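Local coordinates for protein thiamine phosphate pyrophosphorylase (Bacteroides thetaiotaomicron VPI-5482, PDB 3CEU) that probably condenses a pyrimidine diphosphate and a thiazole phosphate into thiamine phosphate, the thiamine-phosphate diphosphorylase step of thiamine diphosphate biosynthesis, at residues Leu3-Thr8 and Asp174-Phe179; Thr7-Phe12 and His31-Glu36; Tyr41-Leu46 and His62-Glu67. All coordinates share one frame; numbering follows the deposited sequence.

Interaction 1 (Leu3-Thr8 and Asp174-Phe179)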
loop_
_atom_site.group_PDB
_atom_site.type_symbol
_atom_site.label_atom_id
_atom_site.label_comp_id
_atom_site.label_asym_id
_atom_site.label_seq_id
_atom_site.Cartn_x
_atom_site.Cartn_y
_atom_site.Cartn_z
ATOM N N LEU A 3 -0.152 2.365 -7.644
ATOM C CA LEU A 3 0.914 2.743 -6.730
ATOM C C LEU A 3 0.296 2.902 -5.341
ATOM O O LEU A 3 -0.376 3.893 -5.055
ATOM C CB LEU A 3 1.565 4.059 -7.175
ATOM C CG LEU A 3 2.735 4.540 -6.309
ATOM C CD1 LEU A 3 3.773 3.426 -6.210
ATOM C CD2 LEU A 3 3.347 5.802 -6.893
ATOM N N ILE A 4 0.525 1.910 -4.487
ATOM C CA ILE A 4 -0.017 1.903 -3.134
ATOM C C ILE A 4 1.003 2.407 -2.126
ATOM O O ILE A 4 2.183 2.038 -2.178
ATOM C CB ILE A 4 -0.449 0.478 -2.724
ATOM C CG1 ILE A 4 -1.439 -0.080 -3.754
ATOM C CG2 ILE A 4 -1.076 0.495 -1.343
ATOM C CD1 ILE A 4 -1.662 -1.577 -3.649
ATOM N N VAL A 5 0.537 3.255 -1.212
ATOM C CA VAL A 5 1.383 3.826 -0.163
ATOM C C VAL A 5 0.939 3.344 1.217
ATOM O O VAL A 5 -0.247 3.378 1.535
ATOM C CB VAL A 5 1.313 5.386 -0.146
ATOM C CG1 VAL A 5 2.039 5.923 1.091
ATOM C CG2 VAL A 5 1.937 5.964 -1.415
ATOM N N VAL A 6 1.885 2.884 2.033
ATOM C CA VAL A 6 1.545 2.464 3.386
ATOM C C VAL A 6 1.981 3.598 4.315
ATOM O O VAL A 6 3.053 4.186 4.123
ATOM C CB VAL A 6 2.282 1.166 3.824
ATOM C CG1 VAL A 6 1.809 0.761 5.215
ATOM C CG2 VAL A 6 2.031 0.040 2.840
ATOM N N THR A 7 1.138 3.921 5.296
ATOM C CA THR A 7 1.450 4.973 6.264
ATOM C C THR A 7 2.641 4.526 7.094
ATOM O O THR A 7 3.177 3.437 6.906
ATOM C CB THR A 7 0.320 5.205 7.292
ATOM O OG1 THR A 7 0.165 4.019 8.082
ATOM C CG2 THR A 7 -0.993 5.553 6.620
ATOM N N THR A 8 3.036 5.383 8.024
ATOM C CA THR A 8 4.123 5.096 8.952
ATOM C C THR A 8 3.487 4.373 10.144
ATOM O O THR A 8 2.304 4.576 10.436
ATOM C CB THR A 8 4.762 6.393 9.461
ATOM O OG1 THR A 8 3.735 7.356 9.713
ATOM C CG2 THR A 8 5.735 6.946 8.442
ATOM N N ASP A 174 10.782 4.554 1.223
ATOM C CA ASP A 174 11.300 5.419 0.169
ATOM C C ASP A 174 10.499 6.700 0.014
ATOM O O ASP A 174 10.960 7.664 -0.610
ATOM C CB ASP A 174 11.314 4.698 -1.168
ATOM C CG ASP A 174 11.762 5.602 -2.288
ATOM O OD1 ASP A 174 12.910 6.098 -2.221
ATOM O OD2 ASP A 174 10.970 5.830 -3.226
ATOM N N LEU A 175 9.297 6.708 0.585
ATOM C CA LEU A 175 8.445 7.874 0.492
ATOM C C LEU A 175 8.442 8.728 1.766
ATOM O O LEU A 175 8.843 9.899 1.732
ATOM C CB LEU A 175 7.026 7.440 0.111
ATOM C CG LEU A 175 6.050 8.550 -0.257
ATOM C CD1 LEU A 175 4.938 7.994 -1.128
ATOM C CD2 LEU A 175 5.496 9.155 1.016
ATOM N N TRP A 176 8.012 8.150 2.886
ATOM C CA TRP A 176 7.954 8.887 4.146
ATOM C C TRP A 176 9.322 9.324 4.697
ATOM O O TRP A 176 9.427 10.353 5.370
ATOM C CB TRP A 176 7.195 8.069 5.199
ATOM C CG TRP A 176 5.794 7.746 4.789
ATOM C CD1 TRP A 176 5.328 6.545 4.345
ATOM C CD2 TRP A 176 4.688 8.654 4.725
ATOM N NE1 TRP A 176 3.997 6.647 4.001
ATOM C CE2 TRP A 176 3.580 7.933 4.224
ATOM C CE3 TRP A 176 4.526 10.014 5.034
ATOM C CZ2 TRP A 176 2.326 8.520 4.030
ATOM C CZ3 TRP A 176 3.276 10.600 4.838
ATOM C CH2 TRP A 176 2.198 9.852 4.340
ATOM N N ASN A 177 10.364 8.552 4.411
ATOM C CA ASN A 177 11.704 8.890 4.866
ATOM C C ASN A 177 12.155 10.231 4.277
ATOM O O ASN A 177 13.180 10.792 4.691
ATOM C CB ASN A 177 12.691 7.783 4.465
ATOM C CG ASN A 177 12.436 6.463 5.213
ATOM O OD1 ASN A 177 12.930 5.399 4.821
ATOM N ND2 ASN A 177 11.671 6.539 6.302
ATOM N N LYS A 178 11.386 10.745 3.318
ATOM C CA LYS A 178 11.699 12.015 2.658
ATOM C C LYS A 178 11.211 13.192 3.482
ATOM O O LYS A 178 11.258 14.334 3.039
ATOM C CB LYS A 178 11.055 12.065 1.265
ATOM C CG LYS A 178 12.009 12.471 0.151
ATOM C CD LYS A 178 13.215 11.546 0.096
ATOM C CE LYS A 178 12.872 10.176 -0.479
ATOM N NZ LYS A 178 12.698 10.225 -1.960
ATOM N N PHE A 179 10.734 12.915 4.685
ATOM C CA PHE A 179 10.259 13.989 5.539
ATOM C C PHE A 179 10.623 13.743 6.986
ATOM O O PHE A 179 10.371 12.666 7.522
ATOM C CB PHE A 179 8.745 14.146 5.415
ATOM C CG PHE A 179 8.164 15.165 6.351
ATOM C CD1 PHE A 179 7.472 14.769 7.492
ATOM C CD2 PHE A 179 8.302 16.526 6.086
ATOM C CE1 PHE A 179 6.918 15.713 8.353
ATOM C CE2 PHE A 179 7.756 17.482 6.938
ATOM C CZ PHE A 179 7.059 17.081 8.074
#

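Interaction 2 (Thr7-Phe12 and His31-Glu36)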
loop_
_atom_site.group_PDB
_atom_site.type_symbol
_atom_site.label_atom_id
_atom_site.label_comp_id
_atom_site.label_asym_id
_atom_site.label_seq_id
_atom_site.Cartn_x
_atom_site.Cartn_y
_atom_site.Cartn_z
ATOM N N THR A 7 1.138 3.921 5.296
ATOM C CA THR A 7 1.450 4.973 6.264
ATOM C C THR A 7 2.641 4.526 7.094
ATOM O O THR A 7 3.177 3.437 6.906
ATOM C CB THR A 7 0.320 5.205 7.292
ATOM O OG1 THR A 7 0.165 4.019 8.082
ATOM C CG2 THR A 7 -0.993 5.553 6.620
ATOM N N THR A 8 3.036 5.383 8.024
ATOM C CA THR A 8 4.123 5.096 8.952
ATOM C C THR A 8 3.487 4.373 10.144
ATOM O O THR A 8 2.304 4.576 10.436
ATOM C CB THR A 8 4.762 6.393 9.461
ATOM O OG1 THR A 8 3.735 7.356 9.713
ATOM C CG2 THR A 8 5.735 6.946 8.442
ATOM N N PRO A 9 4.263 3.537 10.853
ATOM C CA PRO A 9 3.745 2.795 12.005
ATOM C C PRO A 9 3.248 3.705 13.132
ATOM O O PRO A 9 2.420 3.293 13.941
ATOM C CB PRO A 9 4.940 1.945 12.437
ATOM C CG PRO A 9 5.736 1.787 11.169
ATOM C CD PRO A 9 5.665 3.176 10.585
ATOM N N THR A 10 3.754 4.934 13.176
ATOM C CA THR A 10 3.368 5.880 14.211
ATOM C C THR A 10 2.664 7.139 13.693
ATOM O O THR A 10 2.794 7.501 12.523
ATOM C CB THR A 10 4.600 6.298 15.066
ATOM O OG1 THR A 10 4.295 7.496 15.788
ATOM C CG2 THR A 10 5.815 6.538 14.193
ATOM N N PHE A 11 1.911 7.786 14.587
ATOM C CA PHE A 11 1.154 9.009 14.302
ATOM C C PHE A 11 2.033 10.250 14.457
ATOM O O PHE A 11 2.842 10.330 15.383
ATOM C CB PHE A 11 -0.036 9.129 15.272
ATOM C CG PHE A 11 -1.169 8.178 14.978
ATOM C CD1 PHE A 11 -2.176 8.530 14.087
ATOM C CD2 PHE A 11 -1.209 6.921 15.562
ATOM C CE1 PHE A 11 -3.206 7.640 13.780
ATOM C CE2 PHE A 11 -2.236 6.028 15.256
ATOM C CZ PHE A 11 -3.236 6.389 14.365
ATOM N N PHE A 12 1.874 11.215 13.556
ATOM C CA PHE A 12 2.646 12.453 13.635
ATOM C C PHE A 12 1.874 13.642 13.063
ATOM O O PHE A 12 1.085 13.488 12.130
ATOM C CB PHE A 12 4.001 12.308 12.923
ATOM C CG PHE A 12 3.900 12.086 11.441
ATOM C CD1 PHE A 12 3.612 10.823 10.927
ATOM C CD2 PHE A 12 4.108 13.139 10.554
ATOM C CE1 PHE A 12 3.536 10.613 9.555
ATOM C CE2 PHE A 12 4.035 12.944 9.179
ATOM C CZ PHE A 12 3.748 11.677 8.678
ATOM N N HIS A 31 -2.779 2.452 2.593
ATOM C CA HIS A 31 -2.860 1.383 3.581
ATOM C C HIS A 31 -2.523 1.958 4.949
ATOM O O HIS A 31 -1.368 2.304 5.234
ATOM C CB HIS A 31 -1.900 0.240 3.230
ATOM C CG HIS A 31 -2.536 -0.852 2.423
ATOM N ND1 HIS A 31 -2.747 -2.121 2.923
ATOM C CD2 HIS A 31 -3.055 -0.855 1.172
ATOM C CE1 HIS A 31 -3.367 -2.854 2.018
ATOM N NE2 HIS A 31 -3.568 -2.108 0.944
ATOM N N LEU A 32 -3.553 2.074 5.781
ATOM C CA LEU A 32 -3.413 2.605 7.130
ATOM C C LEU A 32 -2.896 1.505 8.041
ATOM O O LEU A 32 -3.610 0.558 8.357
ATOM C CB LEU A 32 -4.770 3.116 7.636
ATOM C CG LEU A 32 -4.845 3.687 9.049
ATOM C CD1 LEU A 32 -3.844 4.826 9.212
ATOM C CD2 LEU A 32 -6.259 4.178 9.321
ATOM N N ARG A 33 -1.642 1.630 8.450
ATOM C CA ARG A 33 -1.033 0.645 9.333
ATOM C C ARG A 33 -0.382 1.350 10.518
ATOM O O ARG A 33 0.645 2.015 10.377
ATOM C CB ARG A 33 -0.009 -0.187 8.549
ATOM C CG ARG A 33 0.714 -1.280 9.328
ATOM C CD ARG A 33 1.516 -2.160 8.373
ATOM N NE ARG A 33 2.443 -3.066 9.045
ATOM C CZ ARG A 33 3.554 -2.687 9.680
ATOM N NH1 ARG A 33 3.900 -1.406 9.745
ATOM N NH2 ARG A 33 4.341 -3.600 10.239
ATOM N N LYS A 34 -1.023 1.217 11.677
ATOM C CA LYS A 34 -0.555 1.813 12.926
ATOM C C LYS A 34 -0.543 0.713 13.986
ATOM O O LYS A 34 -1.445 0.635 14.822
ATOM C CB LYS A 34 -1.506 2.921 13.382
ATOM C CG LYS A 34 -1.724 4.042 12.381
ATOM C CD LYS A 34 -0.420 4.743 12.052
ATOM C CE LYS A 34 -0.647 5.969 11.180
ATOM N NZ LYS A 34 0.649 6.597 10.820
ATOM N N PRO A 35 0.494 -0.136 13.976
ATOM C CA PRO A 35 0.651 -1.250 14.917
ATOM C C PRO A 35 0.450 -0.884 16.383
ATOM O O PRO A 35 1.013 0.099 16.861
ATOM C CB PRO A 35 2.077 -1.726 14.657
ATOM C CG PRO A 35 2.331 -1.320 13.226
ATOM C CD PRO A 35 1.710 0.038 13.164
ATOM N N GLU A 36 -0.345 -1.683 17.092
ATOM C CA GLU A 36 -0.592 -1.474 18.525
ATOM C C GLU A 36 -0.867 -0.014 18.876
ATOM O O GLU A 36 -0.076 0.618 19.579
ATOM C CB GLU A 36 0.625 -1.949 19.332
ATOM C CG GLU A 36 1.030 -3.420 19.145
ATOM C CD GLU A 36 0.099 -4.401 19.849
ATOM O OE1 GLU A 36 -0.147 -4.238 21.069
ATOM O OE2 GLU A 36 -0.368 -5.351 19.180
#

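Interaction 3 (Tyr41-Leu46 and His62-Glu67)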
loop_
_atom_site.group_PDB
_atom_site.type_symbol
_atom_site.label_atom_id
_atom_site.label_comp_id
_atom_site.label_asym_id
_atom_site.label_seq_id
_atom_site.Cartn_x
_atom_site.Cartn_y
_atom_site.Cartn_z
ATOM N N TYR A 41 -6.697 7.508 17.915
ATOM C CA TYR A 41 -5.806 8.163 16.966
ATOM C C TYR A 41 -6.149 7.893 15.499
ATOM O O TYR A 41 -5.987 8.771 14.649
ATOM C CB TYR A 41 -4.358 7.766 17.260
ATOM C CG TYR A 41 -3.927 8.139 18.659
ATOM C CD1 TYR A 41 -4.160 9.419 19.156
ATOM C CD2 TYR A 41 -3.273 7.221 19.478
ATOM C CE1 TYR A 41 -3.751 9.782 20.433
ATOM C CE2 TYR A 41 -2.856 7.570 20.763
ATOM C CZ TYR A 41 -3.098 8.857 21.232
ATOM O OH TYR A 41 -2.673 9.234 22.490
ATOM N N SER A 42 -6.638 6.695 15.198
ATOM C CA SER A 42 -6.997 6.369 13.824
ATOM C C SER A 42 -8.212 7.171 13.410
ATOM O O SER A 42 -8.303 7.624 12.272
ATOM C CB SER A 42 -7.289 4.875 13.680
ATOM O OG SER A 42 -6.137 4.113 13.975
ATOM N N GLU A 43 -9.145 7.347 14.341
ATOM C CA GLU A 43 -10.352 8.110 14.061
ATOM C C GLU A 43 -9.997 9.577 13.834
ATOM O O GLU A 43 -10.535 10.219 12.930
ATOM C CB GLU A 43 -11.346 7.994 15.221
ATOM C CG GLU A 43 -11.925 6.603 15.455
ATOM C CD GLU A 43 -12.803 6.549 16.702
ATOM O OE1 GLU A 43 -12.266 6.748 17.823
ATOM O OE2 GLU A 43 -14.029 6.308 16.570
ATOM N N ARG A 44 -9.083 10.108 14.641
ATOM C CA ARG A 44 -8.676 11.510 14.512
ATOM C C ARG A 44 -8.116 11.783 13.122
ATOM O O ARG A 44 -8.508 12.740 12.457
ATOM C CB ARG A 44 -7.641 11.855 15.597
ATOM C CG ARG A 44 -8.146 11.533 17.013
ATOM C CD ARG A 44 -7.136 11.791 18.140
ATOM N NE ARG A 44 -7.019 13.203 18.512
ATOM C CZ ARG A 44 -6.280 14.095 17.860
ATOM N NH1 ARG A 44 -5.578 13.728 16.793
ATOM N NH2 ARG A 44 -6.237 15.353 18.279
ATOM N N LEU A 45 -7.215 10.920 12.679
ATOM C CA LEU A 45 -6.614 11.069 11.368
ATOM C C LEU A 45 -7.683 10.945 10.283
ATOM O O LEU A 45 -7.786 11.802 9.408
ATOM C CB LEU A 45 -5.523 10.011 11.177
ATOM C CG LEU A 45 -4.498 10.224 10.064
ATOM C CD1 LEU A 45 -3.396 9.177 10.158
ATOM C CD2 LEU A 45 -5.176 10.150 8.727
ATOM N N LEU A 46 -8.489 9.889 10.337
ATOM C CA LEU A 46 -9.528 9.697 9.326
ATOM C C LEU A 46 -10.501 10.877 9.244
ATOM O O LEU A 46 -10.969 11.222 8.164
ATOM C CB LEU A 46 -10.300 8.394 9.592
ATOM C CG LEU A 46 -9.454 7.117 9.603
ATOM C CD1 LEU A 46 -10.210 5.989 10.288
ATOM C CD2 LEU A 46 -9.065 6.748 8.184
ATOM N N HIS A 62 -8.053 -2.194 13.951
ATOM C CA HIS A 62 -9.416 -1.776 14.258
ATOM C C HIS A 62 -10.287 -1.820 13.017
ATOM O O HIS A 62 -10.661 -0.785 12.449
ATOM C CB HIS A 62 -9.387 -0.368 14.830
ATOM C CG HIS A 62 -8.439 -0.222 15.974
ATOM N ND1 HIS A 62 -8.495 -1.028 17.092
ATOM C CD2 HIS A 62 -7.393 0.616 16.167
ATOM C CE1 HIS A 62 -7.525 -0.693 17.922
ATOM N NE2 HIS A 62 -6.841 0.303 17.384
ATOM N N PHE A 63 -10.603 -3.039 12.611
ATOM C CA PHE A 63 -11.410 -3.277 11.434
ATOM C C PHE A 63 -12.794 -2.636 11.507
ATOM O O PHE A 63 -13.423 -2.401 10.479
ATOM C CB PHE A 63 -11.511 -4.791 11.197
ATOM C CG PHE A 63 -10.201 -5.441 10.787
ATOM C CD1 PHE A 63 -10.000 -6.804 10.974
ATOM C CD2 PHE A 63 -9.192 -4.699 10.176
ATOM C CE1 PHE A 63 -8.827 -7.428 10.551
ATOM C CE2 PHE A 63 -8.010 -5.313 9.746
ATOM C CZ PHE A 63 -7.826 -6.683 9.936
ATOM N N TYR A 64 -13.264 -2.318 12.708
ATOM C CA TYR A 64 -14.582 -1.713 12.820
ATOM C C TYR A 64 -14.592 -0.341 12.135
ATOM O O TYR A 64 -15.648 0.156 11.742
ATOM C CB TYR A 64 -14.984 -1.553 14.282
ATOM C CG TYR A 64 -14.445 -0.295 14.923
ATOM C CD1 TYR A 64 -13.133 -0.233 15.400
ATOM C CD2 TYR A 64 -15.240 0.844 15.029
ATOM C CE1 TYR A 64 -12.629 0.939 15.964
ATOM C CE2 TYR A 64 -14.748 2.010 15.588
ATOM C CZ TYR A 64 -13.448 2.051 16.051
ATOM O OH TYR A 64 -12.978 3.215 16.597
ATOM N N LEU A 65 -13.416 0.272 12.000
ATOM C CA LEU A 65 -13.304 1.577 11.354
ATOM C C LEU A 65 -13.692 1.497 9.886
ATOM O O LEU A 65 -14.021 2.513 9.264
ATOM C CB LEU A 65 -11.874 2.102 11.448
ATOM C CG LEU A 65 -11.373 2.427 12.855
ATOM C CD1 LEU A 65 -9.876 2.699 12.802
ATOM C CD2 LEU A 65 -12.128 3.622 13.416
ATOM N N LYS A 66 -13.655 0.289 9.332
ATOM C CA LYS A 66 -13.992 0.088 7.930
ATOM C C LYS A 66 -15.382 0.629 7.593
ATOM O O LYS A 66 -15.529 1.393 6.640
ATOM C CB LYS A 66 -13.898 -1.399 7.581
ATOM C CG LYS A 66 -13.923 -1.705 6.087
ATOM C CD LYS A 66 -15.331 -1.714 5.504
ATOM C CE LYS A 66 -15.314 -2.222 4.057
ATOM N NZ LYS A 66 -16.663 -2.200 3.412
ATOM N N GLU A 67 -16.390 0.240 8.374
ATOM C CA GLU A 67 -17.770 0.694 8.144
ATOM C C GLU A 67 -18.020 2.029 8.844
ATOM O O GLU A 67 -18.855 2.832 8.425
ATOM C CB GLU A 67 -18.776 -0.341 8.669
ATOM C CG GLU A 67 -18.637 -1.743 8.087
ATOM C CD GLU A 67 -19.024 -1.817 6.620
ATOM O OE1 GLU A 67 -19.073 -2.938 6.075
ATOM O OE2 GLU A 67 -19.279 -0.756 6.012
#

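Interaction 1 (Leu3-Thr8 and Asp174-Phe179)
In Trp176, chi1 (-59°) sets CG anti to the carbonyl carbon, beside the backbone N, and in Val5 CG1 stands anti to its backbone N; the indole and this methyl meet at the end of strand 2-6. At the pyrrole end Trp176 NE1 donates to Val6 O at 2.6 Å. This bond is short but bent, with an N-H...O angle of 136°, and the oxygen lies near the indole plane, tilted 21° out of it. Val5 divides its branches: CG1 sits 3.9 Å from Trp176 CZ2, while CG2 meets Leu175 CD1 at 3.6 Å. A beta-branched valine suits this place, since its two methyls serve two neighbours at once. Beyond the strand, Thr8 brings CG2 to 3.7 Å from Trp176 CB; its hydroxyl donates to Thr10 O. Leu175 CD2 lies over the centre of one indole face, and Ile18 and Leu22 of helix 15-24 also touch the Trp176 side chain. The contact thus ties the first strand of a TIM barrel to the short helix 173-176 that follows the last. Tryptophan combines a broad apolar surface with one N-H, which satisfies a carbonyl at the end of the strand within an otherwise largely apolar interface.

Interaction 2 (Thr7-Phe12 and His31-Glu36)
Lys34 reaches from just beyond strand 29-32 to Phe11 and Thr8 of the loop 7-12, and nearly every atom of its side chain meets something there. CB lies 3.7 Å from Phe11 CE2, at the rim of the ring. CG, set anti to the carbonyl carbon, comes to 3.4 Å from Phe11 CZ. The bend at chi2 (-60°) then turns CD toward the loop backbone, close to Thr8 O and Pro9 O. CE stands over the centre of the Phe11 ring as a CH-pi contact, 4.0 Å from the centroid. At the tip Lys34 NZ donates to Thr8 O at 2.6 Å. Lys34 NZ also donates to Thr10 O at 2.9 Å, approaching from well above that carbonyl plane; it remains over the Phe11 face in a cation-pi contact and forms a salt bridge with Glu15. Thr10 O takes a second bond, from Thr8 OG1, which helps hold the loop in its curl.

Beside the lysine, the pairing of the two barrel strands runs out through Thr7. Its N donates to His31 O almost straight, at 170°, and its OG1 accepts from Arg33 N at 3.0 Å, so that a side-chain oxygen continues the ladder where the regular strand has ended. The threonine methyl CG2 packs on Leu32 CD1. Farther along, Pro9 CB touches Pro35 CD, and the CA atoms of Pro9 and Lys34 make C-H...O contacts with Arg33 O and Pro9 O respectively.

Lysine suits this place because its long chain can line an aromatic face and still deliver a charge to the loop carbonyls. Thr8 O, Thr10 O, Glu15 and the ring face together fix the position of NZ and tie the loop to the end of the neighbouring strand.

Interaction 3 (Tyr41-Leu46 and His62-Glu67)
Leu65 and Ser42 touch on the outer layer of the TIM barrel, where helix 39-48 meets the turn leading into the short helix 65-68. The apolar contacts centre on the two methyls of Leu65. CD1 presses on Ser42 CB at 3.5 Å, a tight carbon pair that the small serine side chain makes possible, and it reaches Leu46 CD1 more loosely at 4.2 Å. CD2 instead packs on Glu43 CG at 3.6 Å, the two side chains crossing at about a right angle. A leucine fits here because its forked end can meet Ser42 and Glu43 and, one turn on, Leu46, while Phe69 adds a further touch on Glu43 and Leu46.

The polar groups gather at the margin. His62 turns a ring edge to Ser42 OG, but its NE2 is bonded to Thr37 O. Glu43 brings its carboxylate to the hydroxyl end of Tyr64, their planes 72° apart. An alanine in place of Glu43 would probably open a gap beside Leu65 CD2 and leave the Tyr64 hydroxyl without its carboxylate neighbour. Tyr64 also lays one ring face over Leu65 CG, while its OH lies 3.3 Å from Glu43 OE2, which sits near the ring plane at the edge.

In the fold
The three contacts run from the closing seam of a TIM barrel to its outer helices. Interactions 1 and 2 share Thr7 and Thr8 and have centres about 11 Å apart; strands 2-6 and 29-32 are neighbours, joined between the contacts by a probable hydrogen bond from His31 N to Val5 O (2.9 Å). Interaction 2 meets interaction 3, also about 11 Å away between centres and on the same side of the chain's centre, through Phe11, whose CE1 packs 3.1 Å from Tyr41 O, and separately through Leu32, which rests on Leu46. Interactions 1 and 3 do not touch, their nearest atoms being about 6 Å apart. Interaction 2 lies in the loops following the strands, the end where TIM barrels carry their active sites.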